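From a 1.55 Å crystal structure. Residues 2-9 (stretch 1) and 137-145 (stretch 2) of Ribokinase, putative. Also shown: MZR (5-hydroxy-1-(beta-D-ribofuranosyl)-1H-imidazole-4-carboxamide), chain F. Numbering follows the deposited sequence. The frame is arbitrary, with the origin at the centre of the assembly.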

# COMPACT_ATOMS: atom_id res chain seq x y z
N ALA B 2 -11.24 8.88 34.03
CA ALA B 2 -11.03 9.25 32.60
C ALA B 2 -9.66 8.76 32.17
O ALA B 2 -8.65 8.90 32.89
CB ALA B 2 -11.11 10.75 32.43
N THR B 3 -9.60 8.22 30.94
CA THR B 3 -8.35 7.70 30.40
C THR B 3 -7.98 8.50 29.15
O THR B 3 -8.84 8.69 28.29
CB THR B 3 -8.52 6.20 30.02
OG1 THR B 3 -8.85 5.50 31.24
CG2 THR B 3 -7.22 5.62 29.45
N LEU B 4 -6.78 9.09 29.16
CA LEU B 4 -6.37 10.00 28.08
C LEU B 4 -5.77 9.17 26.97
O LEU B 4 -4.83 8.37 27.20
CB LEU B 4 -5.31 11.00 28.57
CG LEU B 4 -4.97 12.17 27.64
CD1 LEU B 4 -6.16 13.14 27.56
CD2 LEU B 4 -3.70 12.90 28.13
N ILE B 5 -6.31 9.37 25.76
CA ILE B 5 -5.84 8.54 24.62
C ILE B 5 -5.14 9.45 23.62
O ILE B 5 -5.81 10.10 22.83
CB ILE B 5 -7.04 7.83 23.93
CG1 ILE B 5 -8.00 7.16 24.94
CG2 ILE B 5 -6.50 6.85 22.86
CD1 ILE B 5 -7.35 6.11 25.77
N CYS B 6 -3.80 9.44 23.66
CA CYS B 6 -3.03 10.35 22.79
C CYS B 6 -2.59 9.61 21.55
O CYS B 6 -1.99 8.53 21.63
CB CYS B 6 -1.79 10.80 23.51
SG CYS B 6 -2.08 11.68 25.05
N GLY B 7 -2.94 10.12 20.39
CA GLY B 7 -2.50 9.43 19.17
C GLY B 7 -3.18 10.06 17.98
O GLY B 7 -3.91 11.04 18.09
N SER B 8 -2.91 9.49 16.82
CA SER B 8 -3.49 10.02 15.58
C SER B 8 -5.00 9.92 15.53
O SER B 8 -5.61 8.98 16.09
CB SER B 8 -2.90 9.31 14.38
OG SER B 8 -3.15 7.91 14.45
N ILE B 9 -5.63 10.84 14.80
CA ILE B 9 -7.06 10.77 14.50
C ILE B 9 -7.12 10.95 12.99
O ILE B 9 -6.62 11.97 12.49
CB ILE B 9 -7.87 11.90 15.20
CG1 ILE B 9 -7.62 11.87 16.72
CG2 ILE B 9 -9.36 11.62 14.93
CD1 ILE B 9 -8.24 13.07 17.46
N LYS B 137 -6.59 9.36 35.09
CA LYS B 137 -5.97 8.32 35.90
C LYS B 137 -5.04 7.35 35.17
O LYS B 137 -4.26 6.62 35.80
CB LYS B 137 -7.01 7.54 36.67
CG LYS B 137 -8.14 6.98 35.93
CD LYS B 137 -9.16 6.62 37.04
CE LYS B 137 -10.54 6.39 36.58
NZ LYS B 137 -11.27 5.81 37.75
N LEU B 138 -5.09 7.42 33.83
CA LEU B 138 -4.37 6.44 33.03
C LEU B 138 -4.32 7.04 31.63
O LEU B 138 -5.21 7.77 31.23
CB LEU B 138 -5.12 5.09 33.01
CG LEU B 138 -4.55 3.92 32.20
CD1 LEU B 138 -3.13 3.50 32.56
CD2 LEU B 138 -5.51 2.69 32.21
N ALA B 139 -3.25 6.71 30.90
CA ALA B 139 -3.13 7.22 29.51
C ALA B 139 -2.46 6.21 28.62
O ALA B 139 -1.84 5.26 29.08
CB ALA B 139 -2.34 8.54 29.50
N ILE B 140 -2.52 6.48 27.31
CA ILE B 140 -1.67 5.78 26.35
C ILE B 140 -1.13 6.85 25.39
O ILE B 140 -1.86 7.79 25.06
CB ILE B 140 -2.49 4.72 25.54
CG1 ILE B 140 -1.52 3.94 24.59
CG2 ILE B 140 -3.74 5.29 24.88
CD1 ILE B 140 -2.16 2.58 24.14
N VAL B 141 0.11 6.67 25.00
CA VAL B 141 0.71 7.50 23.94
C VAL B 141 0.98 6.56 22.76
O VAL B 141 1.82 5.66 22.85
CB VAL B 141 2.01 8.17 24.39
CG1 VAL B 141 2.66 8.96 23.20
CG2 VAL B 141 1.75 9.11 25.63
N GLY B 142 0.25 6.77 21.66
CA GLY B 142 0.40 5.94 20.50
C GLY B 142 0.93 6.73 19.32
O GLY B 142 1.27 7.92 19.47
N PRO B 143 0.96 6.12 18.14
CA PRO B 143 1.56 6.74 16.97
C PRO B 143 0.87 8.07 16.67
O PRO B 143 -0.36 8.19 16.75
CB PRO B 143 1.26 5.75 15.85
CG PRO B 143 1.32 4.41 16.57
CD PRO B 143 0.57 4.72 17.87
N ASP B 144 1.68 9.05 16.31
CA ASP B 144 1.23 10.44 16.24
C ASP B 144 2.35 11.24 15.62
O ASP B 144 3.38 10.68 15.27
CB ASP B 144 1.00 10.96 17.69
CG ASP B 144 -0.06 12.02 17.81
OD1 ASP B 144 -0.44 12.69 16.86
OD2 ASP B 144 -0.57 12.15 18.95
N GLY B 145 2.15 12.53 15.47
CA GLY B 145 3.29 13.40 15.14
C GLY B 145 4.42 13.18 16.12
O GLY B 145 4.21 12.99 17.33
N1 MZR F . 1.26 7.62 12.58
O3 MZR F . -1.32 6.68 13.08
C4 MZR F . -0.97 5.87 11.98
C5 MZR F . 0.29 5.90 11.28
C6 MZR F . 1.41 6.80 11.56
O6 MZR F . 2.40 6.69 10.80
N7 MZR F . 0.13 4.95 10.32
C8 MZR F . -1.10 4.40 10.45
N9 MZR F . -1.80 4.96 11.48
C1' MZR F . -3.14 4.59 11.95
C2' MZR F . -4.23 4.43 10.90
O2' MZR F . -4.90 5.68 10.82
C3' MZR F . -5.06 3.24 11.47
O3' MZR F . -6.42 3.52 11.79
C4' MZR F . -4.30 2.80 12.69
O4' MZR F . -2.99 3.27 12.46
C5' MZR F . -4.31 1.29 12.82
O5' MZR F . -3.58 0.98 14.04
O HOH W 1 -3.07 13.52 16.88

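Two strands far apart in sequence, strand 3-6 and a strand ending at Val-141, lie side by side in parallel, their axes 7° apart and 4.6 Å at closest approach. The pairing and the loops that continue it bury 573 Å² between the stretches. Cys-6 and Ile-140, the two residues most covered by the opposite stretch, show how the contact is built.

Cys-6 works mainly through its backbone. Cys-6 N donates to Ile-140 O at 2.9 Å, and Cys-6 O accepts from Gly-142 N at 2.8 Å, so one residue grips the partner strand on both sides of Val-141. This is the parallel rule: a residue bonds to the neighbours of its register partner rather than to the partner itself. Leu-4 repeats it one step earlier, with Leu-4 N donating to Leu-138 O at 2.9 Å and Ile-140 N donating to Leu-4 O at 3.0 Å. Ile-140 thus spends both its backbone groups on this edge, one on Leu-4 and the other on Cys-6. The alternation leaves Ile-5 without a backbone hydrogen bond to this neighbour. At the start of the ladder, Lys-137 N donates to Ala-2 O at 3.0 Å.

The side chains sort by face. Ile-5 and Ile-140 share one face, where Ile-5 CG2 meets Ile-140 CG2 at 3.8 Å, a close apolar contact between branch methyls; the end of the Ile-140 side chain leads away from stretch 1. The opposite face carries Leu-4 beside Ala-139 and Cys-6 beside Val-141. Leu-4 CB lies 4.0 Å from Ala-139 CB, whereas Cys-6 CB and Val-141 CG2 are looser at 4.5 Å. Packing here is lateral, between neighbours on a sheet, and the backbone supplies the directional bonds.

Beyond the strands, Ser-8 N donates to Pro-143 O at 2.9 Å, carrying the backbone pairing into the loops. Asp-144, with 44 Å² covered, closes this end: its CA-to-CB bond points sideways, but its carboxylate comes nearer, placing Asp-144 OD2 3.3 Å from Gly-7 CA. Nearness is not bonding, for Gly-7 N lies 3.4 Å from Asp-144 OD2 at a poor angle. A water lies within hydrogen-bonding distance of both loops, 2.9 Å from Gly-7 O and 2.8 Å from Asp-144 OD1. The same region meets the ligand: Ser-8 OG and MZR O3 share a hydrogen bond of 2.6 Å, while Pro-143 CB approaches MZR N1 to 3.8 Å.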